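Long-range contact in 3-oxo-glucose-6-phosphate:glutamate aminotransferase (Bacillus subtilis subsp. subtilis, PDB 4K2M), which catalyses the reversible, pyridoxal phosphate-dependent transamination of 3-dehydroglucose 6-phosphate with glutamate to form kanosamine 6-phosphate, a step in kanosamine biosynthesis: residues G165-F177 and Y397-H409. Numbering follows the deposited sequence.
Sequences GVPIYVDINPQTF and YAGLQLVHTEKAH. With EDO (1,2-ethanediol), chain G; EDO (1,2-ethanediol), chain D.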
ATOM      1  N   GLY A 165       4.612 -12.376 -16.534  1.00 17.29           N
ATOM      2  CA  GLY A 165       5.814 -12.451 -17.357  1.00 17.46           C
ATOM      3  C   GLY A 165       6.725 -13.585 -16.932  1.00 16.29           C
ATOM      4  O   GLY A 165       6.498 -14.226 -15.897  1.00 16.18           O
ATOM      5  N   VAL A 166       7.764 -13.822 -17.733  1.00 11.86           N
ATOM      6  CA  VAL A 166       8.704 -14.910 -17.515  1.00 13.67           C
ATOM      7  C   VAL A 166      10.097 -14.339 -17.347  1.00 15.07           C
ATOM      8  O   VAL A 166      10.693 -13.842 -18.304  1.00 15.36           O
ATOM      9  CB  VAL A 166       8.724 -15.864 -18.731  1.00 16.61           C
ATOM     10  CG1 VAL A 166       9.862 -16.898 -18.580  1.00 18.95           C
ATOM     11  CG2 VAL A 166       7.362 -16.556 -18.887  1.00 20.64           C
ATOM     12  N   PRO A 167      10.636 -14.396 -16.118  1.00 14.27           N
ATOM     13  CA  PRO A 167      12.010 -13.935 -15.925  1.00 12.18           C
ATOM     14  C   PRO A 167      13.009 -14.797 -16.691  1.00 12.70           C
ATOM     15  O   PRO A 167      12.936 -16.040 -16.646  1.00 15.31           O
ATOM     16  CB  PRO A 167      12.232 -14.112 -14.414  1.00 10.63           C
ATOM     17  CG  PRO A 167      10.837 -14.059 -13.811  1.00 14.24           C
ATOM     18  CD  PRO A 167       9.974 -14.754 -14.852  1.00 11.59           C
ATOM     19  N   ILE A 168      13.919 -14.136 -17.394  1.00 14.66           N
ATOM     20  CA  ILE A 168      15.032 -14.802 -18.050  1.00 15.17           C
ATOM     21  C   ILE A 168      16.309 -14.222 -17.463  1.00 12.91           C
ATOM     22  O   ILE A 168      16.671 -13.061 -17.707  1.00 14.66           O
ATOM     23  CB  ILE A 168      14.989 -14.612 -19.571  1.00 14.82           C
ATOM     24  CG1 ILE A 168      13.702 -15.222 -20.148  1.00 15.58           C
ATOM     25  CG2 ILE A 168      16.206 -15.262 -20.245  1.00 13.87           C
ATOM     26  CD1 ILE A 168      13.558 -16.747 -19.959  1.00 19.94           C
ATOM     27  N   TYR A 169      16.979 -15.016 -16.642  1.00 13.58           N
ATOM     28  CA  TYR A 169      18.115 -14.497 -15.897  1.00 11.39           C
ATOM     29  C   TYR A 169      19.389 -14.512 -16.728  1.00 15.82           C
ATOM     30  O   TYR A 169      19.714 -15.513 -17.401  1.00 16.39           O
ATOM     31  CB  TYR A 169      18.289 -15.305 -14.615  1.00 11.78           C
ATOM     32  CG  TYR A 169      17.063 -15.193 -13.736  1.00 13.71           C
ATOM     33  CD1 TYR A 169      16.768 -13.990 -13.102  1.00 13.24           C
ATOM     34  CD2 TYR A 169      16.200 -16.263 -13.560  1.00 15.39           C
ATOM     35  CE1 TYR A 169      15.643 -13.865 -12.312  1.00 11.81           C
ATOM     36  CE2 TYR A 169      15.070 -16.149 -12.763  1.00 17.87           C
ATOM     37  CZ  TYR A 169      14.811 -14.943 -12.144  1.00 13.29           C
ATOM     38  OH  TYR A 169      13.703 -14.794 -11.339  1.00 17.63           O
ATOM     39  N   VAL A 170      20.092 -13.390 -16.708  1.00 12.96           N
ATOM     40  CA  VAL A 170      21.420 -13.320 -17.303  1.00 16.24           C
ATOM     41  C   VAL A 170      22.450 -12.843 -16.281  1.00 15.26           C
ATOM     42  O   VAL A 170      22.112 -12.210 -15.265  1.00 16.69           O
ATOM     43  CB  VAL A 170      21.474 -12.466 -18.596  1.00 21.00           C
ATOM     44  CG1 VAL A 170      20.396 -12.888 -19.567  1.00 18.27           C
ATOM     45  CG2 VAL A 170      21.328 -11.019 -18.287  1.00 22.48           C
ATOM     46  N   ASP A 171      23.713 -13.145 -16.565  1.00 11.67           N
ATOM     47  CA  ASP A 171      24.799 -12.957 -15.618  1.00 11.76           C
ATOM     48  C   ASP A 171      25.086 -11.480 -15.378  1.00 17.89           C
ATOM     49  O   ASP A 171      24.787 -10.637 -16.225  1.00 17.69           O
ATOM     50  CB  ASP A 171      26.058 -13.651 -16.158  1.00 16.73           C
ATOM     51  CG  ASP A 171      26.809 -14.445 -15.092  1.00 25.94           C
ATOM     52  OD1 ASP A 171      26.413 -14.403 -13.905  1.00 21.14           O
ATOM     53  OD2 ASP A 171      27.803 -15.119 -15.449  1.00 19.62           O
ATOM     54  N   ILE A 172      25.659 -11.177 -14.217  1.00 15.19           N
ATOM     55  CA  ILE A 172      26.041  -9.806 -13.875  1.00 13.94           C
ATOM     56  C   ILE A 172      27.509  -9.563 -14.181  1.00 20.29           C
ATOM     57  O   ILE A 172      28.276 -10.496 -14.381  1.00 18.24           O
ATOM     58  CB  ILE A 172      25.861  -9.520 -12.384  1.00 14.94           C
ATOM     59  CG1 ILE A 172      26.653 -10.553 -11.568  1.00 22.10           C
ATOM     60  CG2 ILE A 172      24.379  -9.509 -12.020  1.00 14.32           C
ATOM     61  CD1 ILE A 172      26.873 -10.210 -10.112  1.00 21.62           C
ATOM     62  N   ASN A 173      27.898  -8.294 -14.196  1.00 17.41           N
ATOM     63  CA  ASN A 173      29.305  -7.931 -14.163  1.00 16.11           C
ATOM     64  C   ASN A 173      29.704  -8.103 -12.688  1.00 15.01           C
ATOM     65  O   ASN A 173      29.072  -7.543 -11.802  1.00 16.35           O
ATOM     66  CB  ASN A 173      29.434  -6.489 -14.658  1.00 18.40           C
ATOM     67  CG  ASN A 173      30.829  -5.904 -14.473  1.00 23.12           C
ATOM     68  OD1 ASN A 173      31.458  -6.055 -13.422  1.00 17.39           O
ATOM     69  ND2 ASN A 173      31.298  -5.188 -15.490  1.00 27.89           N
ATOM     70  N   PRO A 174      30.729  -8.927 -12.409  1.00 18.67           N
ATOM     71  CA  PRO A 174      30.983  -9.310 -11.012  1.00 17.79           C
ATOM     72  C   PRO A 174      31.664  -8.215 -10.201  1.00 19.24           C
ATOM     73  O   PRO A 174      31.822  -8.366  -8.983  1.00 23.67           O
ATOM     74  CB  PRO A 174      31.902 -10.538 -11.147  1.00 25.80           C
ATOM     75  CG  PRO A 174      32.611 -10.323 -12.452  1.00 24.40           C
ATOM     76  CD  PRO A 174      31.589  -9.669 -13.354  1.00 22.89           C
ATOM     77  N   GLN A 175      32.065  -7.137 -10.863  1.00 18.95           N
ATOM     78  CA  GLN A 175      32.600  -5.972 -10.156  1.00 17.04           C
ATOM     79  C   GLN A 175      31.525  -4.944  -9.825  1.00 16.10           C
ATOM     80  O   GLN A 175      31.559  -4.326  -8.758  1.00 18.45           O
ATOM     81  CB  GLN A 175      33.697  -5.293 -10.983  1.00 19.68           C
ATOM     82  CG  GLN A 175      35.093  -5.875 -10.775  1.00 34.23           C
ATOM     83  CD  GLN A 175      35.180  -7.321 -11.193  1.00 42.61           C
ATOM     84  OE1 GLN A 175      34.851  -7.669 -12.325  1.00 38.44           O
ATOM     85  NE2 GLN A 175      35.608  -8.179 -10.273  1.00 41.68           N
ATOM     86  N   THR A 176      30.587  -4.740 -10.747  1.00 14.46           N
ATOM     87  CA  THR A 176      29.550  -3.726 -10.558  1.00 12.52           C
ATOM     88  C   THR A 176      28.285  -4.307  -9.927  1.00 11.62           C
ATOM     89  O   THR A 176      27.443  -3.556  -9.444  1.00 15.01           O
ATOM     90  CB  THR A 176      29.126  -3.062 -11.886  1.00 16.32           C
ATOM     91  OG1 THR A 176      28.381  -3.993 -12.674  1.00 16.57           O
ATOM     92  CG2 THR A 176      30.343  -2.584 -12.687  1.00 16.38           C
ATOM     93  N   PHE A 177      28.152  -5.634  -9.977  1.00 14.36           N
ATOM     94  CA  PHE A 177      26.950  -6.357  -9.526  1.00 13.16           C
ATOM     95  C   PHE A 177      25.700  -6.075 -10.364  1.00 16.78           C
ATOM     96  O   PHE A 177      24.603  -6.527 -10.023  1.00 16.43           O
ATOM     97  CB  PHE A 177      26.650  -6.124  -8.043  1.00 13.52           C
ATOM     98  CG  PHE A 177      27.772  -6.525  -7.128  1.00 14.61           C
ATOM     99  CD1 PHE A 177      27.952  -7.865  -6.773  1.00 19.09           C
ATOM    100  CD2 PHE A 177      28.625  -5.559  -6.599  1.00 15.05           C
ATOM    101  CE1 PHE A 177      28.985  -8.235  -5.916  1.00 22.06           C
ATOM    102  CE2 PHE A 177      29.654  -5.915  -5.750  1.00 18.30           C
ATOM    103  CZ  PHE A 177      29.843  -7.260  -5.410  1.00 18.37           C
ATOM    104  N   TYR A 397      13.801 -23.760 -13.950  1.00 24.57           N
ATOM    105  CA  TYR A 397      15.081 -23.056 -13.929  1.00 31.27           C
ATOM    106  C   TYR A 397      16.240 -24.005 -13.590  1.00 29.06           C
ATOM    107  O   TYR A 397      17.343 -23.580 -13.261  1.00 42.12           O
ATOM    108  CB  TYR A 397      15.012 -21.789 -13.036  1.00 18.29           C
ATOM    109  CG  TYR A 397      14.096 -20.708 -13.631  1.00 22.73           C
ATOM    110  CD1 TYR A 397      14.607 -19.682 -14.443  1.00 24.73           C
ATOM    111  CD2 TYR A 397      12.731 -20.726 -13.399  1.00 24.90           C
ATOM    112  CE1 TYR A 397      13.761 -18.704 -14.997  1.00 25.97           C
ATOM    113  CE2 TYR A 397      11.884 -19.762 -13.940  1.00 36.17           C
ATOM    114  CZ  TYR A 397      12.396 -18.754 -14.737  1.00 35.71           C
ATOM    115  OH  TYR A 397      11.520 -17.810 -15.273  1.00 18.06           O
ATOM    116  N   ALA A 398      15.979 -25.304 -13.729  1.00 34.57           N
ATOM    117  CA  ALA A 398      17.012 -26.329 -13.560  1.00 33.03           C
ATOM    118  C   ALA A 398      17.997 -26.362 -14.728  1.00 31.44           C
ATOM    119  O   ALA A 398      17.603 -26.294 -15.895  1.00 40.52           O
ATOM    120  CB  ALA A 398      16.384 -27.691 -13.368  1.00 40.35           C
ATOM    121  N   GLY A 399      19.283 -26.467 -14.416  1.00 26.99           N
ATOM    122  CA  GLY A 399      20.304 -26.426 -15.447  1.00 24.88           C
ATOM    123  C   GLY A 399      20.844 -25.033 -15.717  1.00 22.64           C
ATOM    124  O   GLY A 399      21.796 -24.865 -16.476  1.00 25.35           O
ATOM    125  N   LEU A 400      20.247 -24.021 -15.095  1.00 16.29           N
ATOM    126  CA  LEU A 400      20.700 -22.645 -15.276  1.00 15.84           C
ATOM    127  C   LEU A 400      21.955 -22.423 -14.449  1.00 18.24           C
ATOM    128  O   LEU A 400      21.961 -22.697 -13.248  1.00 18.78           O
ATOM    129  CB  LEU A 400      19.580 -21.693 -14.827  1.00 20.60           C
ATOM    130  CG  LEU A 400      19.695 -20.171 -14.832  1.00 27.61           C
ATOM    131  CD1 LEU A 400      20.238 -19.681 -16.121  1.00 35.96           C
ATOM    132  CD2 LEU A 400      18.318 -19.570 -14.616  1.00 32.59           C
ATOM    133  N   GLN A 401      23.025 -21.945 -15.078  1.00 13.31           N
ATOM    134  CA  GLN A 401      24.223 -21.564 -14.328  1.00 15.32           C
ATOM    135  C   GLN A 401      24.572 -20.138 -14.679  1.00 16.72           C
ATOM    136  O   GLN A 401      24.613 -19.757 -15.853  1.00 19.64           O
ATOM    137  CB  GLN A 401      25.416 -22.473 -14.643  1.00 17.35           C
ATOM    138  CG  GLN A 401      25.177 -23.974 -14.401  1.00 16.53           C
ATOM    139  CD  GLN A 401      26.479 -24.763 -14.365  1.00 25.50           C
ATOM    140  OE1 GLN A 401      27.392 -24.439 -13.610  1.00 22.35           O
ATOM    141  NE2 GLN A 401      26.574 -25.793 -15.193  1.00 18.27           N
ATOM    142  N   LEU A 402      24.827 -19.340 -13.651  1.00 15.47           N
ATOM    143  CA  LEU A 402      25.190 -17.958 -13.851  1.00 15.31           C
ATOM    144  C   LEU A 402      26.503 -17.812 -13.116  1.00 18.84           C
ATOM    145  O   LEU A 402      26.511 -17.480 -11.942  1.00 17.79           O
ATOM    146  CB  LEU A 402      24.118 -17.048 -13.235  1.00 14.40           C
ATOM    147  CG  LEU A 402      22.725 -17.175 -13.869  1.00 15.15           C
ATOM    148  CD1 LEU A 402      21.685 -16.490 -12.989  1.00 16.09           C
ATOM    149  CD2 LEU A 402      22.707 -16.565 -15.257  1.00 16.80           C
ATOM    150  N   VAL A 403      27.609 -18.090 -13.809  1.00 15.69           N
ATOM    151  CA  VAL A 403      28.906 -18.262 -13.146  1.00 16.24           C
ATOM    152  C   VAL A 403      29.355 -17.049 -12.342  1.00 18.52           C
ATOM    153  O   VAL A 403      29.789 -17.178 -11.185  1.00 16.34           O
ATOM    154  CB  VAL A 403      30.018 -18.621 -14.158  1.00 22.70           C
ATOM    155  CG1 VAL A 403      31.340 -18.788 -13.439  1.00 26.79           C
ATOM    156  CG2 VAL A 403      29.661 -19.904 -14.906  1.00 31.29           C
ATOM    157  N   HIS A 404      29.246 -15.875 -12.945  1.00 16.39           N
ATOM    158  CA  HIS A 404      29.726 -14.656 -12.297  1.00 16.22           C
ATOM    159  C   HIS A 404      28.815 -14.222 -11.164  1.00 16.16           C
ATOM    160  O   HIS A 404      29.292 -13.751 -10.128  1.00 16.49           O
ATOM    161  CB  HIS A 404      29.876 -13.524 -13.320  1.00 17.47           C
ATOM    162  CG  HIS A 404      30.935 -13.782 -14.343  1.00 23.81           C
ATOM    163  ND1 HIS A 404      32.205 -14.204 -14.011  1.00 32.58           N
ATOM    164  CD2 HIS A 404      30.910 -13.687 -15.693  1.00 28.58           C
ATOM    165  CE1 HIS A 404      32.916 -14.356 -15.112  1.00 38.79           C
ATOM    166  NE2 HIS A 404      32.156 -14.048 -16.148  1.00 37.56           N
ATOM    167  N   THR A 405      27.507 -14.362 -11.370  1.00 13.81           N
ATOM    168  CA  THR A 405      26.544 -14.009 -10.339  1.00 11.88           C
ATOM    169  C   THR A 405      26.771 -14.899  -9.129  1.00 18.38           C
ATOM    170  O   THR A 405      26.799 -14.421  -8.009  1.00 15.60           O
ATOM    171  CB  THR A 405      25.109 -14.215 -10.833  1.00 15.98           C
ATOM    172  OG1 THR A 405      24.899 -13.441 -12.022  1.00 14.65           O
ATOM    173  CG2 THR A 405      24.086 -13.822  -9.766  1.00 16.06           C
ATOM    174  N   GLU A 406      26.932 -16.202  -9.360  1.00 13.95           N
ATOM    175  CA  GLU A 406      27.126 -17.136  -8.255  1.00 16.58           C
ATOM    176  C   GLU A 406      28.431 -16.898  -7.495  1.00 16.29           C
ATOM    177  O   GLU A 406      28.468 -16.954  -6.258  1.00 17.15           O
ATOM    178  CB  GLU A 406      27.018 -18.580  -8.763  1.00 15.12           C
ATOM    179  CG  GLU A 406      25.582 -19.014  -9.094  1.00 14.12           C
ATOM    180  CD  GLU A 406      25.542 -20.153 -10.108  1.00 23.13           C
ATOM    181  OE1 GLU A 406      26.515 -20.937 -10.124  1.00 20.48           O
ATOM    182  OE2 GLU A 406      24.563 -20.261 -10.893  1.00 16.55           O
ATOM    183  N   LYS A 407      29.505 -16.625  -8.224  1.00 15.54           N
ATOM    184  CA  LYS A 407      30.789 -16.367  -7.580  1.00 14.12           C
ATOM    185  C   LYS A 407      30.730 -15.062  -6.780  1.00 17.76           C
ATOM    186  O   LYS A 407      31.100 -15.034  -5.611  1.00 17.03           O
ATOM    187  CB  LYS A 407      31.921 -16.321  -8.619  1.00 18.13           C
ATOM    188  CG  LYS A 407      33.334 -16.138  -8.030  1.00 20.59           C
ATOM    189  CD  LYS A 407      33.615 -17.172  -6.933  1.00 23.76           C
ATOM    190  CE  LYS A 407      35.044 -17.036  -6.387  1.00 29.29           C
ATOM    191  NZ  LYS A 407      35.308 -18.003  -5.273  1.00 28.77           N
ATOM    192  N   ALA A 408      30.216 -13.997  -7.389  1.00 14.76           N
ATOM    193  CA  ALA A 408      30.141 -12.709  -6.685  1.00 16.79           C
ATOM    194  C   ALA A 408      29.229 -12.814  -5.469  1.00 15.56           C
ATOM    195  O   ALA A 408      29.493 -12.234  -4.415  1.00 14.66           O
ATOM    196  CB  ALA A 408      29.664 -11.617  -7.622  1.00 18.77           C
ATOM    197  N   HIS A 409      28.143 -13.558  -5.621  1.00 14.95           N
ATOM    198  CA  HIS A 409      27.195 -13.788  -4.539  1.00 13.61           C
ATOM    199  C   HIS A 409      27.844 -14.429  -3.311  1.00 17.23           C
ATOM    200  O   HIS A 409      27.444 -14.161  -2.173  1.00 18.14           O
ATOM    201  CB  HIS A 409      26.070 -14.699  -5.041  1.00 17.75           C
ATOM    202  CG  HIS A 409      25.090 -15.077  -3.979  1.00 18.25           C
ATOM    203  ND1 HIS A 409      24.339 -14.147  -3.298  1.00 20.34           N
ATOM    204  CD2 HIS A 409      24.731 -16.286  -3.489  1.00 18.51           C
ATOM    205  CE1 HIS A 409      23.557 -14.765  -2.432  1.00 16.01           C
ATOM    206  NE2 HIS A 409      23.772 -16.064  -2.529  1.00 21.59           N
TER
HETATM  207  C1  EDO G 505      24.955 -10.946  -4.096  1.00 23.19           C
HETATM  208  O1  EDO G 505      24.014 -11.828  -4.701  1.00 31.14           O
HETATM  209  C2  EDO G 505      25.688 -10.145  -5.163  1.00 18.57           C
HETATM  210  O2  EDO G 505      24.776  -9.210  -5.744  1.00 24.64           O
HETATM  211  C1  EDO D 502      33.510  -4.653  -4.701  1.00 18.18           C
HETATM  212  O1  EDO D 502      32.294  -3.909  -4.644  1.00 18.74           O
HETATM  213  C2  EDO D 502      33.682  -5.176  -6.131  1.00 21.49           C
HETATM  214  O2  EDO D 502      33.762  -4.061  -7.021  1.00 25.88           O
HETATM  215  O   HOH W   1      22.354 -12.549 -12.561  1.00 15.33           O
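Asp171 receives the start of helix 403-411 on its carboxylate, joining strand 166-169, at one edge of the central seven-stranded sheet of this aspartate aminotransferase fold, and the loop that follows it, to a helix far along the chain. Both oxygens accept from N-H groups of the first helical turn, which lack backbone acceptors there. OD2 offers its syn lone pair to His404 N at 3.0 Å, a fairly straight bond (161°), while OD1 takes Thr405 N at 2.8 Å, also from the syn side but tilted from the carboxylate plane. A second donor, Thr405 OG1, meets OD1 nearly head-on at 2.6 Å. Threonine suits this place because its hydroxyl, anti to its own carbonyl carbon (chi1 -57°), can give to Asp171 and still accept from a water that also donates to Val170 O. The helix start would probably stabilise the negative charge of Asp171. Leu402, at the N-cap position, has no side-chain acceptor to offer the helix; its own N gives instead to Glu406 OE2, which His386 also binds.

Apolar groups pack on both sides of this polar cluster. Leu402 lays CD1 against Tyr169 CB, and beyond Thr405 the small Ala408 lets Ile172 CD1, Pro174 and the Phe177 ring all approach its methyl, with Phe177 CE1 at 3.8 Å. Asn173 OD1 shapes the loop, accepting from Gln175 N in an Asx turn and, from above its carbonyl plane, from Thr176 N, which extends it to an Asx motif.

Along strand 166-169, the Tyr397 and Tyr169 rings meet obliquely, planes 57° apart and CE1 of Tyr397 3.6 Å from CE2 of Tyr169. The length of a tyrosine carries the hydroxyl to the strand backbone, where Tyr397 OH donates in the carbonyl plane to a lone pair of Pro167 O at 2.7 Å.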